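Alpha-14 giardin (Giardia lamblia, PDB 3CHJ) may serve as a calcium-regulated structural element that binds phospholipid and links the membrane bilayer to the underlying axoneme. Local coordinates at residues A146-I149 against N150-T154; I176-K179 against G180-D184; D184-S187 against T188-I192. All coordinates share one frame; numbering follows the deposited sequence.

Interaction 1. Residues A146-I149 against N150-T154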
loop_
_atom_site.group_PDB
_atom_site.type_symbol
_atom_site.label_atom_id
_atom_site.label_comp_id
_atom_site.label_asym_id
_atom_site.label_seq_id
_atom_site.Cartn_x
_atom_site.Cartn_y
_atom_site.Cartn_z
ATOM N N ALA A 146 13.699 -3.877 8.299
ATOM C CA ALA A 146 14.201 -2.515 8.516
ATOM C C ALA A 146 15.306 -2.207 7.533
ATOM O O ALA A 146 15.290 -1.137 6.930
ATOM C CB ALA A 146 14.673 -2.329 10.004
ATOM N N LYS A 147 16.230 -3.150 7.326
ATOM C CA LYS A 147 17.280 -2.941 6.322
ATOM C C LYS A 147 16.623 -2.726 4.949
ATOM O O LYS A 147 17.061 -1.885 4.158
ATOM C CB LYS A 147 18.227 -4.138 6.247
ATOM C CG LYS A 147 19.038 -4.351 7.504
ATOM C CD LYS A 147 19.992 -5.535 7.342
ATOM C CE LYS A 147 20.783 -5.808 8.604
ATOM N NZ LYS A 147 21.747 -4.716 8.911
ATOM N N LEU A 148 15.562 -3.491 4.676
ATOM C CA LEU A 148 14.899 -3.426 3.383
ATOM C C LEU A 148 14.232 -2.061 3.192
ATOM O O LEU A 148 14.458 -1.409 2.162
ATOM C CB LEU A 148 13.891 -4.576 3.215
ATOM C CG LEU A 148 13.100 -4.553 1.912
ATOM C CD1 LEU A 148 14.035 -4.689 0.703
ATOM C CD2 LEU A 148 12.086 -5.649 1.936
ATOM N N ILE A 149 13.392 -1.626 4.141
ATOM C CA ILE A 149 12.722 -0.328 3.953
ATOM C C ILE A 149 13.711 0.854 4.000
ATOM O O ILE A 149 13.490 1.840 3.313
ATOM C CB ILE A 149 11.506 -0.091 4.865
ATOM C CG1 ILE A 149 11.937 0.057 6.339
ATOM C CG2 ILE A 149 10.477 -1.195 4.645
ATOM C CD1 ILE A 149 10.765 0.471 7.274
ATOM N N ASN A 150 14.784 0.752 4.796
ATOM C CA ASN A 150 15.805 1.806 4.779
ATOM C C ASN A 150 16.473 1.893 3.407
ATOM O O ASN A 150 16.728 3.008 2.890
ATOM C CB ASN A 150 16.880 1.553 5.843
ATOM C CG ASN A 150 16.387 1.810 7.248
ATOM O OD1 ASN A 150 15.472 2.626 7.477
ATOM N ND2 ASN A 150 16.984 1.124 8.201
ATOM N N ALA A 151 16.773 0.740 2.810
ATOM C CA ALA A 151 17.403 0.739 1.491
ATOM C C ALA A 151 16.471 1.354 0.445
ATOM O O ALA A 151 16.890 2.088 -0.467
ATOM C CB ALA A 151 17.798 -0.661 1.096
ATOM N N VAL A 152 15.197 1.007 0.524
ATOM C CA VAL A 152 14.223 1.561 -0.395
ATOM C C VAL A 152 14.029 3.067 -0.166
ATOM O O VAL A 152 13.971 3.846 -1.128
ATOM C CB VAL A 152 12.881 0.801 -0.274
ATOM C CG1 VAL A 152 11.753 1.524 -0.996
ATOM C CG2 VAL A 152 13.064 -0.617 -0.796
ATOM N N ALA A 153 13.939 3.470 1.101
ATOM C CA ALA A 153 13.705 4.879 1.425
ATOM C C ALA A 153 14.787 5.805 0.883
ATOM O O ALA A 153 14.475 6.932 0.533
ATOM C CB ALA A 153 13.528 5.081 2.940
ATOM N N THR A 154 16.035 5.336 0.803
ATOM C CA THR A 154 17.161 6.195 0.403
ATOM C C THR A 154 17.800 5.843 -0.939
ATOM O O THR A 154 18.680 6.576 -1.410
ATOM C CB THR A 154 18.258 6.181 1.482
ATOM O OG1 THR A 154 18.744 4.841 1.650
ATOM C CG2 THR A 154 17.701 6.692 2.806
#
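Asn150 N donates to Ala146 O at 2.9 Å, and Ala153 N donates to Ile149 O at 2.8 Å; between these, Ala151 N pairs with Lys147 O and Val152 N with Leu148 O, giving four consecutive i to i+4 bonds of an alpha-helix. The Asn150 carboxamide lies back along the same helix, its ND2 3.1 Å from Ala146 O but badly angled for a bond to it; ND2 instead donates to Asp141 OD1 and Gly140 O. At the last turn Asn150 O is gripped twice by one residue: Thr154 OG1, at 3.0 Å, and Thr154 N reach it from opposite faces of the carbonyl plane. Apolar contact along the helix is slight, Leu148 CD1 standing 4.4 Å from Val152 CG2. Ile149 takes the less common chi1 of 68°, which sets CG1 between its own N and carbonyl carbon and brings it within 3.3 Å of Asn150 N. Outward, Ile149 packs on Leu104, Val105 and Leu108 of helix 101-108 and, with Asn150, on Val135 of helix 131-139. Lys147, whose NZ donates to Asp141 O, and Ala151 both touch Ile190, placing this part of helix 144-154 beside helix 186-195.

Interaction 2. Residues I176-K179 against G180-D184; sequences IETK and GVKKD. With CA (calcium ion), chain B.
Lys182 folds back over the turn toward Thr178 and Lys179. From CB, which points to the preceding residues, CG comes 3.8 Å from Thr178 OG1. A bend at chi2 (-58°) then swings the chain along the backbone of the turn: CD passes Lys179 O, CE lies 3.3 Å from that oxygen, with Thr178 CB more loosely beside it, and NZ ends 3.2 Å from Lys179 O in a weak hydrogen bond. Water 1 closes a small triangle, donating to Lys179 O and accepting from Lys182 NZ at 2.8 Å, so the ammonium is linked to the carbonyl weakly by a direct bond and again through the water. The neighbouring carbonyls serve the metal instead. Thr178 chelates the calcium ion with O and OG1, each 2.4 Å from it, the hydroxyl being brought beside its own carbonyl by a chi1 of 61°. Gly180, at a positive phi that glycine readily adopts, adds its O at 2.4 Å. Four more ligand atoms come from Ala175 O, Glu185 OE1 and both carboxylate oxygens of Glu224, making seven protein oxygens in all, and Lys182 N donates a hydrogen bond to Glu185 OE1. Loop carbonyls completed by a bidentate carboxylate far along the chain are the annexin calcium-site pattern, to which the Thr178 hydroxyl and Glu185 here add ligands; through such sites annexins engage phospholipid, as this one probably does.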
loop_
_atom_site.group_PDB
_atom_site.type_symbol
_atom_site.label_atom_id
_atom_site.label_comp_id
_atom_site.label_asym_id
_atom_site.label_seq_id
_atom_site.Cartn_x
_atom_site.Cartn_y
_atom_site.Cartn_z
ATOM N N ILE A 176 18.539 -19.124 0.223
ATOM C CA ILE A 176 17.301 -19.860 0.465
ATOM C C ILE A 176 17.580 -21.251 1.061
ATOM O O ILE A 176 16.823 -21.752 1.894
ATOM C CB ILE A 176 16.488 -19.936 -0.835
ATOM C CG1 ILE A 176 15.855 -18.561 -1.119
ATOM C CG2 ILE A 176 15.432 -21.050 -0.768
ATOM C CD1 ILE A 176 15.264 -18.399 -2.524
ATOM N N GLU A 177 18.692 -21.846 0.647
ATOM C CA GLU A 177 19.015 -23.205 1.082
ATOM C C GLU A 177 19.445 -23.305 2.529
ATOM O O GLU A 177 19.222 -24.343 3.162
ATOM C CB GLU A 177 20.050 -23.857 0.158
ATOM C CG GLU A 177 19.453 -24.275 -1.161
ATOM C CD GLU A 177 20.391 -25.121 -2.010
ATOM O OE1 GLU A 177 21.260 -25.824 -1.452
ATOM O OE2 GLU A 177 20.246 -25.094 -3.244
ATOM N N THR A 178 20.037 -22.234 3.068
ATOM C CA THR A 178 20.527 -22.235 4.455
ATOM C C THR A 178 19.474 -21.746 5.445
ATOM O O THR A 178 18.779 -20.743 5.189
ATOM C CB THR A 178 21.766 -21.347 4.620
ATOM O OG1 THR A 178 21.419 -19.989 4.283
ATOM C CG2 THR A 178 22.914 -21.808 3.719
ATOM N N LYS A 179 19.359 -22.443 6.575
ATOM C CA LYS A 179 18.444 -22.046 7.637
ATOM C C LYS A 179 18.889 -20.726 8.263
ATOM O O LYS A 179 20.024 -20.597 8.731
ATOM C CB LYS A 179 18.359 -23.141 8.701
ATOM C CG LYS A 179 17.277 -22.928 9.741
ATOM C CD LYS A 179 17.383 -23.963 10.856
ATOM C CE LYS A 179 16.894 -25.330 10.381
ATOM N NZ LYS A 179 17.016 -26.384 11.436
ATOM N N GLY A 180 17.994 -19.741 8.245
ATOM C CA GLY A 180 18.285 -18.417 8.801
ATOM C C GLY A 180 19.077 -17.544 7.830
ATOM O O GLY A 180 19.720 -18.051 6.905
ATOM N N VAL A 181 19.025 -16.226 8.030
ATOM C CA VAL A 181 19.792 -15.301 7.201
ATOM C C VAL A 181 21.214 -15.246 7.741
ATOM O O VAL A 181 21.448 -14.714 8.834
ATOM C CB VAL A 181 19.175 -13.874 7.203
ATOM C CG1 VAL A 181 20.003 -12.923 6.360
ATOM C CG2 VAL A 181 17.711 -13.911 6.715
ATOM N N LYS A 182 22.145 -15.812 6.985
ATOM C CA LYS A 182 23.563 -15.767 7.338
ATOM C C LYS A 182 24.152 -14.392 7.036
ATOM O O LYS A 182 23.606 -13.636 6.234
ATOM C CB LYS A 182 24.342 -16.873 6.610
ATOM C CG LYS A 182 23.745 -18.276 6.765
ATOM C CD LYS A 182 23.639 -18.696 8.221
ATOM C CE LYS A 182 23.257 -20.159 8.341
ATOM N NZ LYS A 182 23.068 -20.543 9.774
ATOM N N LYS A 183 25.274 -14.077 7.679
ATOM C CA LYS A 183 25.899 -12.764 7.532
ATOM C C LYS A 183 26.200 -12.389 6.078
ATOM O O LYS A 183 26.036 -11.228 5.687
ATOM C CB LYS A 183 27.165 -12.664 8.402
ATOM C CG LYS A 183 28.141 -13.825 8.228
ATOM C CD LYS A 183 29.494 -13.548 8.890
ATOM C CE LYS A 183 30.529 -14.565 8.440
ATOM N NZ LYS A 183 30.579 -14.680 6.955
ATOM N N ASP A 184 26.620 -13.376 5.286
ATOM C CA ASP A 184 27.005 -13.170 3.890
ATOM C C ASP A 184 25.780 -13.075 2.983
ATOM O O ASP A 184 25.893 -12.707 1.811
ATOM C CB ASP A 184 27.903 -14.323 3.408
ATOM C CG ASP A 184 27.173 -15.665 3.386
ATOM O OD1 ASP A 184 26.736 -16.117 4.463
ATOM O OD2 ASP A 184 27.045 -16.279 2.295
HETATM CA CA CA B . 19.545 -18.555 4.557
HETATM O O HOH W 1 21.604 -22.866 9.583
#

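Interaction 3. Residues D184-S187 against T188-I192. With CA (calcium ion), chain B.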
loop_
_atom_site.group_PDB
_atom_site.type_symbol
_atom_site.label_atom_id
_atom_site.label_comp_id
_atom_site.label_asym_id
_atom_site.label_seq_id
_atom_site.Cartn_x
_atom_site.Cartn_y
_atom_site.Cartn_z
ATOM N N ASP A 184 26.620 -13.376 5.286
ATOM C CA ASP A 184 27.005 -13.170 3.890
ATOM C C ASP A 184 25.780 -13.075 2.983
ATOM O O ASP A 184 25.893 -12.707 1.811
ATOM C CB ASP A 184 27.903 -14.323 3.408
ATOM C CG ASP A 184 27.173 -15.665 3.386
ATOM O OD1 ASP A 184 26.736 -16.117 4.463
ATOM O OD2 ASP A 184 27.045 -16.279 2.295
ATOM N N GLU A 185 24.611 -13.401 3.536
ATOM C CA GLU A 185 23.365 -13.400 2.772
ATOM C C GLU A 185 22.582 -12.087 2.860
ATOM O O GLU A 185 21.723 -11.822 2.013
ATOM C CB GLU A 185 22.484 -14.571 3.213
ATOM C CG GLU A 185 23.202 -15.920 2.973
ATOM C CD GLU A 185 22.538 -17.131 3.592
ATOM O OE1 GLU A 185 21.499 -17.010 4.278
ATOM O OE2 GLU A 185 23.082 -18.243 3.391
ATOM N N VAL A 186 22.882 -11.272 3.870
ATOM C CA VAL A 186 22.141 -10.017 4.082
ATOM C C VAL A 186 22.187 -9.173 2.820
ATOM O O VAL A 186 21.150 -8.730 2.302
ATOM C CB VAL A 186 22.698 -9.207 5.278
ATOM C CG1 VAL A 186 22.036 -7.840 5.365
ATOM C CG2 VAL A 186 22.490 -9.970 6.577
ATOM N N SER A 187 23.401 -8.971 2.304
ATOM C CA SER A 187 23.590 -8.170 1.109
ATOM C C SER A 187 22.824 -8.680 -0.112
ATOM O O SER A 187 22.298 -7.886 -0.878
ATOM C CB SER A 187 25.087 -8.005 0.802
ATOM O OG SER A 187 25.672 -9.243 0.471
ATOM N N THR A 188 22.767 -9.997 -0.303
ATOM C CA THR A 188 22.026 -10.576 -1.432
ATOM C C THR A 188 20.538 -10.212 -1.371
ATOM O O THR A 188 19.932 -9.757 -2.355
ATOM C CB THR A 188 22.170 -12.104 -1.416
ATOM O OG1 THR A 188 23.572 -12.435 -1.484
ATOM C CG2 THR A 188 21.418 -12.755 -2.556
ATOM N N TRP A 189 19.953 -10.426 -0.202
ATOM C CA TRP A 189 18.526 -10.173 -0.058
ATOM C C TRP A 189 18.187 -8.703 -0.262
ATOM O O TRP A 189 17.189 -8.364 -0.903
ATOM C CB TRP A 189 18.049 -10.609 1.313
ATOM C CG TRP A 189 17.892 -12.106 1.501
ATOM C CD1 TRP A 189 18.620 -12.905 2.335
ATOM C CD2 TRP A 189 16.919 -12.958 0.875
ATOM N NE1 TRP A 189 18.153 -14.202 2.285
ATOM C CE2 TRP A 189 17.138 -14.270 1.365
ATOM C CE3 TRP A 189 15.902 -12.744 -0.071
ATOM C CZ2 TRP A 189 16.346 -15.362 0.960
ATOM C CZ3 TRP A 189 15.121 -13.826 -0.490
ATOM C CH2 TRP A 189 15.356 -15.127 0.023
ATOM N N ILE A 190 19.005 -7.828 0.311
ATOM C CA ILE A 190 18.738 -6.394 0.203
ATOM C C ILE A 190 18.968 -5.878 -1.215
ATOM O O ILE A 190 18.163 -5.139 -1.746
ATOM C CB ILE A 190 19.538 -5.577 1.253
ATOM C CG1 ILE A 190 19.217 -6.065 2.672
ATOM C CG2 ILE A 190 19.265 -4.075 1.105
ATOM C CD1 ILE A 190 17.733 -5.962 3.078
ATOM N N ARG A 191 20.062 -6.307 -1.840
ATOM C CA ARG A 191 20.347 -5.865 -3.190
ATOM C C ARG A 191 19.193 -6.221 -4.140
ATOM O O ARG A 191 18.710 -5.382 -4.896
ATOM C CB ARG A 191 21.681 -6.450 -3.677
ATOM C CG ARG A 191 22.006 -6.043 -5.101
ATOM C CD ARG A 191 23.401 -6.486 -5.567
ATOM N NE ARG A 191 23.571 -7.937 -5.601
ATOM C CZ ARG A 191 24.172 -8.649 -4.655
ATOM N NH1 ARG A 191 24.675 -8.048 -3.592
ATOM N NH2 ARG A 191 24.276 -9.963 -4.779
ATOM N N ILE A 192 18.732 -7.471 -4.072
ATOM C CA ILE A 192 17.687 -7.896 -4.991
ATOM C C ILE A 192 16.376 -7.175 -4.680
ATOM O O ILE A 192 15.763 -6.546 -5.556
ATOM C CB ILE A 192 17.488 -9.412 -4.937
ATOM C CG1 ILE A 192 18.763 -10.127 -5.450
ATOM C CG2 ILE A 192 16.285 -9.801 -5.784
ATOM C CD1 ILE A 192 18.793 -11.623 -5.135
HETATM CA CA CA B . 19.545 -18.555 4.557
HETATM O O HOH W 2 25.532 -10.667 -2.219
#
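Glu185 and Trp189 meet one turn apart: Trp189 N donates to Glu185 O at 3.2 Å, and in the indole a chi1 of -76° sets CG beside the backbone N, and CD1 comes within 3.3 Å of the same oxygen. The Glu185 side chain delivers OE1 to the calcium ion at 2.5 Å, while OE2 forms a salt bridge with Lys174. Trp189 NE1 donates to OE2 of Glu224, a bond consistent with the indole helping to orient this second calcium-binding carboxylate; Phe225 meets the indole edge-to-face. The segment leads from an annexin calcium-binding loop into helix 186-195: Glu185 gives the calcium ion a ligand, and Trp189, one turn on, hydrogen-bonds to another. On a different side of the helix, water 2 gathers three side chains, lying 3.0 Å from Ser187 OG, 2.7 Å from Thr188 OG1 and 2.9 Å from Arg191 NH2. A bend at chi3 (63°) turns the Arg191 guanidinium back along the helix, where it takes the water at its edge, in plane, and NH2 also forms a salt bridge with Asp168. Val186 CG1 lies 4.3 Å from Ile190 CG1.

The three interactions follow one another along the chain: interaction 1 on helix 144-154, interaction 2 where helix 162-177 gives way to a loop, and interaction 3 where that loop enters helix 186-195; the last two share Asp184. Interactions 2 and 3 have centres about 10 Å apart and serve one calcium ion; they also meet at a probable hydrogen bond between Thr178 OG1 and Glu185 OE2. Interaction 1, centred about 12 Å from interaction 3, packs directly against it but does not touch interaction 2, about 20 Å away between centres. Helix 186-195 thus carries the calcium site at its surface end, where it could meet a membrane, while its other end packs into the helical body.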